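Long-range contacts in integral membrane indolylacetylinositol arabinosyltransferase EmbB (PDB 7BVC), which probably transfers arabinose, as a membrane-embedded glycosyltransferase, to build the arabinan of mycobacterial cell-wall arabinogalactan: residues G95-G100 with A113-V118; F99-A104 with P187-V192; L839-Y844 with V930-E935; D884-T889 with A899-P904. One frame throughout, in Å; residues are numbered along the deposited sequence.

Contact 1 of 4, residues G95-G100 with A113-V118; sequences GGLVFG and AMLVNV
In the concanavalin-like domain, strand 97-100 runs antiparallel to strand 114-118 within an antiparallel sheet, the two segments pointing 168° apart. Gly96 O receives Val118 N at 3.1 Å, the donor lying in the carbonyl plane. Two residues on, Val98 N reaches Val116 O at 3.1 Å, nearly along the C=O axis. A third, weak bond joins Val116 N to Phe99 O at 3.4 Å. Beside this ladder Gly95, without a side chain, brings its CA to 3.2 Å from Val118 O.

The chain turns a corner at Val98, whose branched side chain points toward the partner strand and sets CG2 3.7 Å from Val118 CG2. The Phe99 ring leaves the backbone with CG between N and the carbonyl carbon (chi1 79°), which takes CE1 to 3.6 Å from Val116 CG2. Met114, bent at its last torsion (chi3 -81°), brings SD obliquely to the same ring, 5.1 Å from its centroid, in a Met-aromatic contact. On the other sheet face Leu97 CD2 meets Leu115 CD2 at 3.9 Å and lies alongside Asn117. Val83 of strand 80-84 packs on both Val98 and Phe99.

Three main-chain bonds, the last of them weak, thus join the strands, while Phe99 and Val116 share one face and the sulfur of Met114 comes in beside the Phe99 ring, an apolar grouping that suits a buried sheet.

Contact 2 of 4, residues F99-A104 with P187-V192; sequences FGTAPA and PAIVGV
Phe99 opens the segment with a light touch, its CB 4.4 Å from Val192 CG1. Gly100 follows with an extended backbone and directs its carbonyl at strand 191-192, where Val192 CA approaches Gly100 O at 3.2 Å in a CA-H...O contact. The main chain of Gly100 is also hydrogen-bonded to Phe193, so the pairing carries on just past Val192.

Thr101 does most of the work, and each of its branches has its own task. OG1 sits between the backbone N and the carbonyl carbon (chi1 79°), and from there it donates to Ala188 O at 3.0 Å. The hydroxyl reaches that oxygen from above the carbonyl plane, 41° out of it. The same OG1 accepts a weak bond from Met114 N, so the small hydroxyl links two stretches of backbone, at Ala188 and Met114. The methyl branch has an apolar partner: CG2, anti to the carbonyl carbon, meets Ile189 CD1 at 3.6 Å. Ile189 leaves its own backbone pointing away from Thr101, but its chain folds back (chi2 -71°) so that the terminal methyl returns to the contact. The backbone of Thr101 is engaged as well. Its O accepts Val190 N at 3.3 Å, again with the donor above the carbonyl plane, and its CA lies 3.4 Å from Gly191 O.

A threonine suits this buried spot because it offers a polar and an apolar branch at once: the hydroxyl satisfies a main-chain carbonyl while the methyl fits against isoleucine, and two largely irregular segments are tied by few bonds.

Contact 3 of 4, residues L839-Y844 with V930-E935; sequences LSSAWY and VRVVAE
Leu839 O accepts Ala934 N at 3.3 Å, the donor standing above the carbonyl plane, and also takes a weak bond from Ser840 OG of its own segment. The return bond, Leu839 N to Ala934 O, is weak. Further on, Ser841 N donates to Val932 O at 3.2 Å, in the carbonyl plane and almost straight (165°). Ser841 OG turns to a different acceptor, Leu761 O. The register then shifts by one residue, and a second antiparallel ladder closes with a reciprocal pair: Tyr844 N to Val930 O at 2.6 Å, and Val930 N to Tyr844 O at 2.8 Å, the latter on a lone pair.

In the gap between the ladders Arg931 rises toward the first segment. Its CG takes the crowded position between N and the carbonyl carbon (chi1 70°), and the rest of the chain is fully extended across the Trp843 indole. CD lies over the six-membered ring, 3.6 Å from its centroid, as a CH-pi contact. Guanidinium and indole planes are only 9° apart, with NE 3.4 Å from Trp843 CH2. Long and flat-ended, arginine can cover the ring while its NH1 forms a salt bridge with Glu886.

Strand 837-845 is the outermost strand here; 929-936 lies between it and 882-889, whose Leu885 and Val883 pack on Val930 and Val932.

Contact 4 of 4, residues D884-T889 with A899-P904; sequences DLEYAT and AGRVTP
Tyr887 reaches across from strand 882-889 to the returning loop. Its CB holds CG between the backbone N and the carbonyl carbon (chi1 51°), and the ring extends from there to the 899-902 stretch. Along one side CD1 and then CE1 run past Ala899 O, the latter at 3.1 Å. Along the other, CD2 and CE2 present the ring edge to Val902 CG2, 3.7 Å from CE2. At the far end CZ lies 3.4 Å from Gly900 CA, which sits over one ring face in a CH-pi contact, and OH remains near the same CA. Glycine suits this place, since its bare CA can come directly onto the ring.

Beside the tyrosine, Leu885 O accepts Val902 N at 3.0 Å, a single antiparallel bridge whose return bond is weak. Arg901 passes Asp884 OD2 with CG and CD and turns its guanidinium to Glu886; NH2 and Glu886 OE2 are modelled as a salt bridge, but too close for their positions to be relied on.

Strand 929-936 borders 882-889 in the same sheet, and Leu885 meets its Val930. Tyr918 of strand 914-918, which belongs to a different sheet, packs on Leu885, Val902 and Pro904, joining the loop to that neighbour.

Overall arrangement
The four contacts form two close pairs. Contacts 1 and 2 share Phe99 and Gly100 of strand 97-100, have centres about 9 Å apart and lie in the concanavalin-like domain; Ala113 packs on Thr101 and Ala102 where they meet. Contacts 3 and 4, also about 9 Å between centres, lie in the C-terminal domain, contact 4 nested in the loop that contact 3 closes, and strands 929-936 and 882-889 join them. Centres of the two pairs are 51 to 58 Å apart. None of these segments lines the ethambutol pocket, to which the C-terminal domain contributes Trp972 and Trp1012; the Ala934 side chain lies about 12 Å from the bound calcium.

Contact 1 of 4, residues G95-G100 with A113-V118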
loop_
_atom_site.group_PDB
_atom_site.type_symbol
_atom_site.label_atom_id
_atom_site.label_comp_id
_atom_site.label_asym_id
_atom_site.label_seq_id
_atom_site.Cartn_x
_atom_site.Cartn_y
_atom_site.Cartn_z
ATOM N N GLY B 95 42.389 -17.933 -27.468
ATOM C CA GLY B 95 41.812 -18.844 -26.508
ATOM C C GLY B 95 40.296 -18.737 -26.426
ATOM O O GLY B 95 39.616 -18.263 -27.337
ATOM N N GLY B 96 39.772 -19.191 -25.292
ATOM C CA GLY B 96 38.343 -19.176 -25.059
ATOM C C GLY B 96 37.958 -19.838 -23.753
ATOM O O GLY B 96 38.579 -19.590 -22.718
ATOM N N LEU B 97 36.934 -20.686 -23.792
ATOM C CA LEU B 97 36.433 -21.377 -22.610
ATOM C C LEU B 97 36.998 -22.791 -22.586
ATOM O O LEU B 97 36.656 -23.616 -23.438
ATOM C CB LEU B 97 34.908 -21.414 -22.609
ATOM C CG LEU B 97 34.140 -20.428 -21.734
ATOM C CD1 LEU B 97 32.664 -20.767 -21.766
ATOM C CD2 LEU B 97 34.661 -20.452 -20.315
ATOM N N VAL B 98 37.860 -23.074 -21.608
ATOM C CA VAL B 98 38.278 -24.452 -21.383
ATOM C C VAL B 98 37.078 -25.296 -20.976
ATOM O O VAL B 98 36.828 -26.367 -21.541
ATOM C CB VAL B 98 39.396 -24.515 -20.330
ATOM C CG1 VAL B 98 39.822 -25.953 -20.108
ATOM C CG2 VAL B 98 40.578 -23.669 -20.763
ATOM N N PHE B 99 36.319 -24.821 -19.993
ATOM C CA PHE B 99 35.012 -25.373 -19.674
ATOM C C PHE B 99 34.244 -24.320 -18.890
ATOM O O PHE B 99 34.797 -23.302 -18.472
ATOM C CB PHE B 99 35.122 -26.695 -18.903
ATOM C CG PHE B 99 35.422 -26.533 -17.439
ATOM C CD1 PHE B 99 36.729 -26.524 -16.985
ATOM C CD2 PHE B 99 34.398 -26.433 -16.511
ATOM C CE1 PHE B 99 37.007 -26.387 -15.642
ATOM C CE2 PHE B 99 34.671 -26.293 -15.168
ATOM C CZ PHE B 99 35.977 -26.272 -14.732
ATOM N N GLY B 100 32.957 -24.576 -18.705
ATOM C CA GLY B 100 32.118 -23.669 -17.944
ATOM C C GLY B 100 30.812 -24.348 -17.606
ATOM O O GLY B 100 30.502 -25.429 -18.111
ATOM N N ALA B 113 27.656 -18.130 -12.950
ATOM C CA ALA B 113 28.306 -19.412 -13.158
ATOM C C ALA B 113 29.816 -19.303 -12.959
ATOM O O ALA B 113 30.345 -18.252 -12.584
ATOM C CB ALA B 113 27.960 -19.944 -14.547
ATOM N N MET B 114 30.511 -20.409 -13.213
ATOM C CA MET B 114 31.960 -20.490 -13.101
ATOM C C MET B 114 32.570 -20.645 -14.486
ATOM O O MET B 114 32.167 -21.530 -15.249
ATOM C CB MET B 114 32.378 -21.662 -12.212
ATOM C CG MET B 114 33.818 -22.100 -12.411
ATOM S SD MET B 114 34.105 -23.823 -11.967
ATOM C CE MET B 114 34.277 -23.691 -10.190
ATOM N N LEU B 115 33.538 -19.793 -14.805
ATOM C CA LEU B 115 34.203 -19.798 -16.100
ATOM C C LEU B 115 35.703 -19.965 -15.912
ATOM O O LEU B 115 36.283 -19.431 -14.962
ATOM C CB LEU B 115 33.913 -18.510 -16.873
ATOM C CG LEU B 115 32.439 -18.157 -17.068
ATOM C CD1 LEU B 115 32.289 -16.701 -17.463
ATOM C CD2 LEU B 115 31.802 -19.062 -18.105
ATOM N N VAL B 116 36.323 -20.711 -16.816
ATOM C CA VAL B 116 37.772 -20.905 -16.833
ATOM C C VAL B 116 38.256 -20.398 -18.186
ATOM O O VAL B 116 38.266 -21.129 -19.182
ATOM C CB VAL B 116 38.173 -22.363 -16.599
ATOM C CG1 VAL B 116 39.684 -22.491 -16.540
ATOM C CG2 VAL B 116 37.545 -22.879 -15.320
ATOM N N ASN B 117 38.673 -19.139 -18.228
ATOM C CA ASN B 117 39.010 -18.477 -19.478
ATOM C C ASN B 117 40.514 -18.492 -19.730
ATOM O O ASN B 117 41.330 -18.527 -18.805
ATOM C CB ASN B 117 38.507 -17.035 -19.471
ATOM C CG ASN B 117 37.006 -16.945 -19.335
ATOM O OD1 ASN B 117 36.482 -16.782 -18.234
ATOM N ND2 ASN B 117 36.304 -17.043 -20.454
ATOM N N VAL B 118 40.870 -18.448 -21.013
ATOM C CA VAL B 118 42.256 -18.395 -21.466
ATOM C C VAL B 118 42.341 -17.306 -22.528
ATOM O O VAL B 118 41.885 -17.501 -23.659
ATOM C CB VAL B 118 42.741 -19.740 -22.023
ATOM C CG1 VAL B 118 44.084 -19.573 -22.716
ATOM C CG2 VAL B 118 42.837 -20.769 -20.911
#

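Contact 2 of 4, residues F99-A104 with P187-V192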
loop_
_atom_site.group_PDB
_atom_site.type_symbol
_atom_site.label_atom_id
_atom_site.label_comp_id
_atom_site.label_asym_id
_atom_site.label_seq_id
_atom_site.Cartn_x
_atom_site.Cartn_y
_atom_site.Cartn_z
ATOM N N PHE B 99 36.319 -24.821 -19.993
ATOM C CA PHE B 99 35.012 -25.373 -19.674
ATOM C C PHE B 99 34.244 -24.320 -18.890
ATOM O O PHE B 99 34.797 -23.302 -18.472
ATOM C CB PHE B 99 35.122 -26.695 -18.903
ATOM C CG PHE B 99 35.422 -26.533 -17.439
ATOM C CD1 PHE B 99 36.729 -26.524 -16.985
ATOM C CD2 PHE B 99 34.398 -26.433 -16.511
ATOM C CE1 PHE B 99 37.007 -26.387 -15.642
ATOM C CE2 PHE B 99 34.671 -26.293 -15.168
ATOM C CZ PHE B 99 35.977 -26.272 -14.732
ATOM N N GLY B 100 32.957 -24.576 -18.705
ATOM C CA GLY B 100 32.118 -23.669 -17.944
ATOM C C GLY B 100 30.812 -24.348 -17.606
ATOM O O GLY B 100 30.502 -25.429 -18.111
ATOM N N THR B 101 30.046 -23.694 -16.738
ATOM C CA THR B 101 28.735 -24.184 -16.336
ATOM C C THR B 101 27.619 -23.281 -16.849
ATOM O O THR B 101 26.523 -23.250 -16.286
ATOM C CB THR B 101 28.658 -24.330 -14.818
ATOM O OG1 THR B 101 28.444 -23.046 -14.222
ATOM C CG2 THR B 101 29.952 -24.917 -14.281
ATOM N N ALA B 102 27.897 -22.543 -17.924
ATOM C CA ALA B 102 26.958 -21.679 -18.625
ATOM C C ALA B 102 27.630 -21.188 -19.900
ATOM O O ALA B 102 28.860 -21.057 -19.934
ATOM C CB ALA B 102 26.527 -20.500 -17.753
ATOM N N PRO B 103 26.876 -20.912 -20.964
ATOM C CA PRO B 103 27.506 -20.408 -22.190
ATOM C C PRO B 103 28.115 -19.035 -21.955
ATOM O O PRO B 103 27.520 -18.178 -21.299
ATOM C CB PRO B 103 26.347 -20.347 -23.192
ATOM C CG PRO B 103 25.244 -21.152 -22.580
ATOM C CD PRO B 103 25.417 -21.027 -21.107
ATOM N N ALA B 104 29.319 -18.837 -22.500
ATOM C CA ALA B 104 30.060 -17.602 -22.261
ATOM C C ALA B 104 29.282 -16.359 -22.663
ATOM O O ALA B 104 29.529 -15.283 -22.112
ATOM C CB ALA B 104 31.393 -17.636 -23.008
ATOM N N PRO B 187 28.944 -22.191 -7.778
ATOM C CA PRO B 187 28.375 -21.684 -9.030
ATOM C C PRO B 187 27.003 -22.277 -9.306
ATOM O O PRO B 187 26.588 -23.280 -8.726
ATOM C CB PRO B 187 29.396 -22.130 -10.078
ATOM C CG PRO B 187 30.004 -23.351 -9.491
ATOM C CD PRO B 187 30.076 -23.101 -8.014
ATOM N N ALA B 188 26.291 -21.624 -10.220
ATOM C CA ALA B 188 24.988 -22.083 -10.680
ATOM C C ALA B 188 25.193 -22.970 -11.901
ATOM O O ALA B 188 25.783 -22.534 -12.895
ATOM C CB ALA B 188 24.076 -20.904 -11.015
ATOM N N ILE B 189 24.715 -24.199 -11.824
ATOM C CA ILE B 189 24.954 -25.182 -12.872
ATOM C C ILE B 189 23.779 -25.206 -13.835
ATOM O O ILE B 189 22.617 -25.311 -13.431
ATOM C CB ILE B 189 25.201 -26.576 -12.270
ATOM C CG1 ILE B 189 26.325 -26.520 -11.238
ATOM C CG2 ILE B 189 25.540 -27.573 -13.364
ATOM C CD1 ILE B 189 27.682 -26.315 -11.833
ATOM N N VAL B 190 24.094 -25.096 -15.123
ATOM C CA VAL B 190 23.141 -25.376 -16.192
ATOM C C VAL B 190 23.630 -26.467 -17.129
ATOM O O VAL B 190 22.809 -27.219 -17.687
ATOM C CB VAL B 190 22.830 -24.080 -16.980
ATOM C CG1 VAL B 190 22.199 -24.375 -18.324
ATOM C CG2 VAL B 190 21.929 -23.173 -16.162
ATOM N N GLY B 191 24.937 -26.634 -17.285
ATOM C CA GLY B 191 25.490 -27.725 -18.069
ATOM C C GLY B 191 26.996 -27.705 -17.979
ATOM O O GLY B 191 27.565 -27.290 -16.964
ATOM N N VAL B 192 27.638 -28.160 -19.053
ATOM C CA VAL B 192 29.079 -28.020 -19.227
ATOM C C VAL B 192 29.305 -27.593 -20.671
ATOM O O VAL B 192 28.988 -28.346 -21.600
ATOM C CB VAL B 192 29.857 -29.304 -18.917
ATOM C CG1 VAL B 192 31.341 -29.008 -18.918
ATOM C CG2 VAL B 192 29.439 -29.887 -17.577
#

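Contact 3 of 4, residues L839-Y844 with V930-E935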
loop_
_atom_site.group_PDB
_atom_site.type_symbol
_atom_site.label_atom_id
_atom_site.label_comp_id
_atom_site.label_asym_id
_atom_site.label_seq_id
_atom_site.Cartn_x
_atom_site.Cartn_y
_atom_site.Cartn_z
ATOM N N LEU B 839 1.360 12.087 -43.853
ATOM C CA LEU B 839 1.797 10.958 -44.661
ATOM C C LEU B 839 0.571 10.266 -45.231
ATOM O O LEU B 839 -0.422 10.076 -44.527
ATOM C CB LEU B 839 2.637 9.973 -43.831
ATOM C CG LEU B 839 3.198 8.716 -44.505
ATOM C CD1 LEU B 839 4.586 8.409 -43.979
ATOM C CD2 LEU B 839 2.283 7.528 -44.266
ATOM N N SER B 840 0.650 9.898 -46.506
ATOM C CA SER B 840 -0.422 9.162 -47.167
ATOM C C SER B 840 0.231 8.177 -48.124
ATOM O O SER B 840 0.726 8.578 -49.181
ATOM C CB SER B 840 -1.371 10.104 -47.902
ATOM O OG SER B 840 -2.073 10.927 -46.989
ATOM N N SER B 841 0.224 6.898 -47.761
ATOM C CA SER B 841 0.953 5.897 -48.518
ATOM C C SER B 841 0.296 5.667 -49.875
ATOM O O SER B 841 -0.731 6.258 -50.216
ATOM C CB SER B 841 1.025 4.592 -47.731
ATOM O OG SER B 841 1.769 4.760 -46.538
ATOM N N ALA B 842 0.912 4.793 -50.665
ATOM C CA ALA B 842 0.322 4.377 -51.922
ATOM C C ALA B 842 -0.867 3.456 -51.662
ATOM O O ALA B 842 -1.165 3.085 -50.524
ATOM C CB ALA B 842 1.360 3.675 -52.795
ATOM N N TRP B 843 -1.547 3.082 -52.738
ATOM C CA TRP B 843 -2.698 2.195 -52.647
ATOM C C TRP B 843 -2.212 0.751 -52.606
ATOM O O TRP B 843 -1.581 0.275 -53.555
ATOM C CB TRP B 843 -3.642 2.415 -53.824
ATOM C CG TRP B 843 -4.346 3.735 -53.799
ATOM C CD1 TRP B 843 -4.186 4.765 -54.676
ATOM C CD2 TRP B 843 -5.328 4.165 -52.849
ATOM N NE1 TRP B 843 -5.007 5.810 -54.333
ATOM C CE2 TRP B 843 -5.718 5.468 -53.214
ATOM C CE3 TRP B 843 -5.914 3.577 -51.727
ATOM C CZ2 TRP B 843 -6.666 6.188 -52.497
ATOM C CZ3 TRP B 843 -6.855 4.296 -51.016
ATOM C CH2 TRP B 843 -7.222 5.586 -51.404
ATOM N N TYR B 844 -2.507 0.059 -51.510
ATOM C CA TYR B 844 -2.074 -1.316 -51.310
ATOM C C TYR B 844 -3.219 -2.256 -51.668
ATOM O O TYR B 844 -4.334 -2.102 -51.161
ATOM C CB TYR B 844 -1.617 -1.536 -49.869
ATOM C CG TYR B 844 -0.251 -0.962 -49.575
ATOM C CD1 TYR B 844 0.897 -1.585 -50.040
ATOM C CD2 TYR B 844 -0.111 0.207 -48.841
ATOM C CE1 TYR B 844 2.146 -1.063 -49.778
ATOM C CE2 TYR B 844 1.136 0.736 -48.577
ATOM C CZ TYR B 844 2.260 0.095 -49.049
ATOM O OH TYR B 844 3.506 0.613 -48.788
ATOM N N VAL B 930 -6.075 -0.198 -50.124
ATOM C CA VAL B 930 -5.936 0.249 -48.744
ATOM C C VAL B 930 -4.675 1.096 -48.642
ATOM O O VAL B 930 -3.664 0.801 -49.285
ATOM C CB VAL B 930 -5.896 -0.965 -47.788
ATOM C CG1 VAL B 930 -5.244 -0.611 -46.479
ATOM C CG2 VAL B 930 -7.300 -1.497 -47.546
ATOM N N ARG B 931 -4.738 2.161 -47.844
ATOM C CA ARG B 931 -3.567 2.995 -47.606
ATOM C C ARG B 931 -3.601 3.520 -46.178
ATOM O O ARG B 931 -4.641 3.523 -45.515
ATOM C CB ARG B 931 -3.479 4.160 -48.595
ATOM C CG ARG B 931 -4.524 5.239 -48.400
ATOM C CD ARG B 931 -4.344 6.340 -49.429
ATOM N NE ARG B 931 -5.326 7.405 -49.273
ATOM C CZ ARG B 931 -5.395 8.473 -50.060
ATOM N NH1 ARG B 931 -6.323 9.396 -49.849
ATOM N NH2 ARG B 931 -4.540 8.614 -51.063
ATOM N N VAL B 932 -2.439 3.973 -45.716
ATOM C CA VAL B 932 -2.252 4.438 -44.347
ATOM C C VAL B 932 -2.227 5.957 -44.340
ATOM O O VAL B 932 -1.479 6.577 -45.104
ATOM C CB VAL B 932 -0.955 3.874 -43.742
ATOM C CG1 VAL B 932 -0.858 4.228 -42.266
ATOM C CG2 VAL B 932 -0.883 2.371 -43.946
ATOM N N VAL B 933 -3.039 6.558 -43.474
ATOM C CA VAL B 933 -3.046 8.001 -43.263
ATOM C C VAL B 933 -2.601 8.258 -41.828
ATOM O O VAL B 933 -3.308 7.912 -40.874
ATOM C CB VAL B 933 -4.419 8.628 -43.558
ATOM C CG1 VAL B 933 -4.669 8.651 -45.054
ATOM C CG2 VAL B 933 -5.533 7.857 -42.876
ATOM N N ALA B 934 -1.415 8.840 -41.675
ATOM C CA ALA B 934 -0.844 9.125 -40.369
ATOM C C ALA B 934 -0.665 10.626 -40.208
ATOM O O ALA B 934 -0.386 11.339 -41.176
ATOM C CB ALA B 934 0.500 8.416 -40.178
ATOM N N GLU B 935 -0.832 11.101 -38.978
ATOM C CA GLU B 935 -0.765 12.532 -38.709
ATOM C C GLU B 935 -0.385 12.757 -37.254
ATOM O O GLU B 935 -0.991 12.172 -36.348
ATOM C CB GLU B 935 -2.095 13.208 -39.036
ATOM C CG GLU B 935 -2.056 14.720 -38.960
ATOM C CD GLU B 935 -3.357 15.349 -39.405
ATOM O OE1 GLU B 935 -4.301 14.598 -39.727
ATOM O OE2 GLU B 935 -3.437 16.594 -39.446
#

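Contact 4 of 4, residues D884-T889 with A899-P904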
loop_
_atom_site.group_PDB
_atom_site.type_symbol
_atom_site.label_atom_id
_atom_site.label_comp_id
_atom_site.label_asym_id
_atom_site.label_seq_id
_atom_site.Cartn_x
_atom_site.Cartn_y
_atom_site.Cartn_z
ATOM N N ASP B 884 -4.615 5.862 -39.304
ATOM C CA ASP B 884 -5.865 5.242 -39.718
ATOM C C ASP B 884 -5.676 4.444 -41.000
ATOM O O ASP B 884 -4.543 4.235 -41.447
ATOM C CB ASP B 884 -6.958 6.297 -39.900
ATOM C CG ASP B 884 -7.557 6.744 -38.582
ATOM O OD1 ASP B 884 -7.262 6.111 -37.549
ATOM O OD2 ASP B 884 -8.325 7.729 -38.577
ATOM N N LEU B 885 -6.775 3.990 -41.595
ATOM C CA LEU B 885 -6.703 3.109 -42.756
ATOM C C LEU B 885 -7.810 3.499 -43.723
ATOM O O LEU B 885 -8.990 3.299 -43.424
ATOM C CB LEU B 885 -6.843 1.650 -42.337
ATOM C CG LEU B 885 -6.317 0.631 -43.338
ATOM C CD1 LEU B 885 -4.826 0.459 -43.146
ATOM C CD2 LEU B 885 -7.042 -0.695 -43.200
ATOM N N GLU B 886 -7.435 4.042 -44.876
ATOM C CA GLU B 886 -8.404 4.399 -45.900
ATOM C C GLU B 886 -8.537 3.269 -46.910
ATOM O O GLU B 886 -7.540 2.673 -47.325
ATOM C CB GLU B 886 -7.990 5.689 -46.608
ATOM C CG GLU B 886 -8.471 6.950 -45.922
ATOM C CD GLU B 886 -8.795 8.053 -46.904
ATOM O OE1 GLU B 886 -8.525 7.874 -48.109
ATOM O OE2 GLU B 886 -9.323 9.098 -46.473
ATOM N N TYR B 887 -9.774 2.974 -47.299
ATOM C CA TYR B 887 -10.053 1.950 -48.295
ATOM C C TYR B 887 -10.775 2.572 -49.479
ATOM O O TYR B 887 -11.641 3.435 -49.311
ATOM C CB TYR B 887 -10.881 0.804 -47.707
ATOM C CG TYR B 887 -12.128 1.222 -46.963
ATOM C CD1 TYR B 887 -13.327 1.420 -47.631
ATOM C CD2 TYR B 887 -12.110 1.396 -45.587
ATOM C CE1 TYR B 887 -14.469 1.790 -46.953
ATOM C CE2 TYR B 887 -13.247 1.767 -44.900
ATOM C CZ TYR B 887 -14.424 1.964 -45.588
ATOM O OH TYR B 887 -15.559 2.334 -44.907
ATOM N N ALA B 888 -10.409 2.130 -50.676
ATOM C CA ALA B 888 -10.890 2.708 -51.921
ATOM C C ALA B 888 -11.853 1.753 -52.616
ATOM O O ALA B 888 -12.062 0.616 -52.189
ATOM C CB ALA B 888 -9.715 3.059 -52.837
ATOM N N THR B 889 -12.452 2.238 -53.705
ATOM C CA THR B 889 -13.350 1.448 -54.537
ATOM C C THR B 889 -12.959 1.643 -55.996
ATOM O O THR B 889 -12.067 2.431 -56.322
ATOM C CB THR B 889 -14.821 1.833 -54.322
ATOM O OG1 THR B 889 -15.118 3.019 -55.069
ATOM C CG2 THR B 889 -15.116 2.080 -52.849
ATOM N N ALA B 899 -12.766 6.619 -50.088
ATOM C CA ALA B 899 -14.081 6.635 -49.447
ATOM C C ALA B 899 -14.054 5.636 -48.291
ATOM O O ALA B 899 -14.272 4.438 -48.487
ATOM C CB ALA B 899 -15.187 6.313 -50.441
ATOM N N GLY B 900 -13.794 6.140 -47.091
ATOM C CA GLY B 900 -13.829 5.335 -45.887
ATOM C C GLY B 900 -12.592 5.532 -45.034
ATOM O O GLY B 900 -11.588 6.101 -45.453
ATOM N N ARG B 901 -12.691 5.027 -43.805
ATOM C CA ARG B 901 -11.625 5.141 -42.820
ATOM C C ARG B 901 -11.933 4.213 -41.654
ATOM O O ARG B 901 -13.086 4.115 -41.229
ATOM C CB ARG B 901 -11.479 6.586 -42.326
ATOM C CG ARG B 901 -10.308 6.809 -41.392
ATOM C CD ARG B 901 -10.022 8.289 -41.209
ATOM N NE ARG B 901 -9.342 8.864 -42.366
ATOM C CZ ARG B 901 -9.948 9.570 -43.313
ATOM N NH1 ARG B 901 -11.253 9.794 -43.241
ATOM N NH2 ARG B 901 -9.250 10.056 -44.328
ATOM N N VAL B 902 -10.904 3.537 -41.149
ATOM C CA VAL B 902 -11.035 2.601 -40.038
ATOM C C VAL B 902 -10.082 3.022 -38.928
ATOM O O VAL B 902 -8.948 3.432 -39.194
ATOM C CB VAL B 902 -10.749 1.149 -40.477
ATOM C CG1 VAL B 902 -11.124 0.177 -39.371
ATOM C CG2 VAL B 902 -11.496 0.817 -41.757
ATOM N N THR B 903 -10.552 2.917 -37.668
ATOM C CA THR B 903 -9.774 3.236 -36.481
ATOM C C THR B 903 -9.216 1.967 -35.846
ATOM O O THR B 903 -9.865 0.917 -35.864
ATOM C CB THR B 903 -10.631 3.982 -35.457
ATOM O OG1 THR B 903 -11.492 3.054 -34.787
ATOM C CG2 THR B 903 -11.471 5.051 -36.140
ATOM N N PRO B 904 -8.020 2.028 -35.265
ATOM C CA PRO B 904 -7.324 0.805 -34.860
ATOM C C PRO B 904 -7.794 0.267 -33.515
ATOM O O PRO B 904 -8.550 0.899 -32.776
ATOM C CB PRO B 904 -5.866 1.258 -34.784
ATOM C CG PRO B 904 -5.962 2.674 -34.364
ATOM C CD PRO B 904 -7.185 3.223 -35.056
#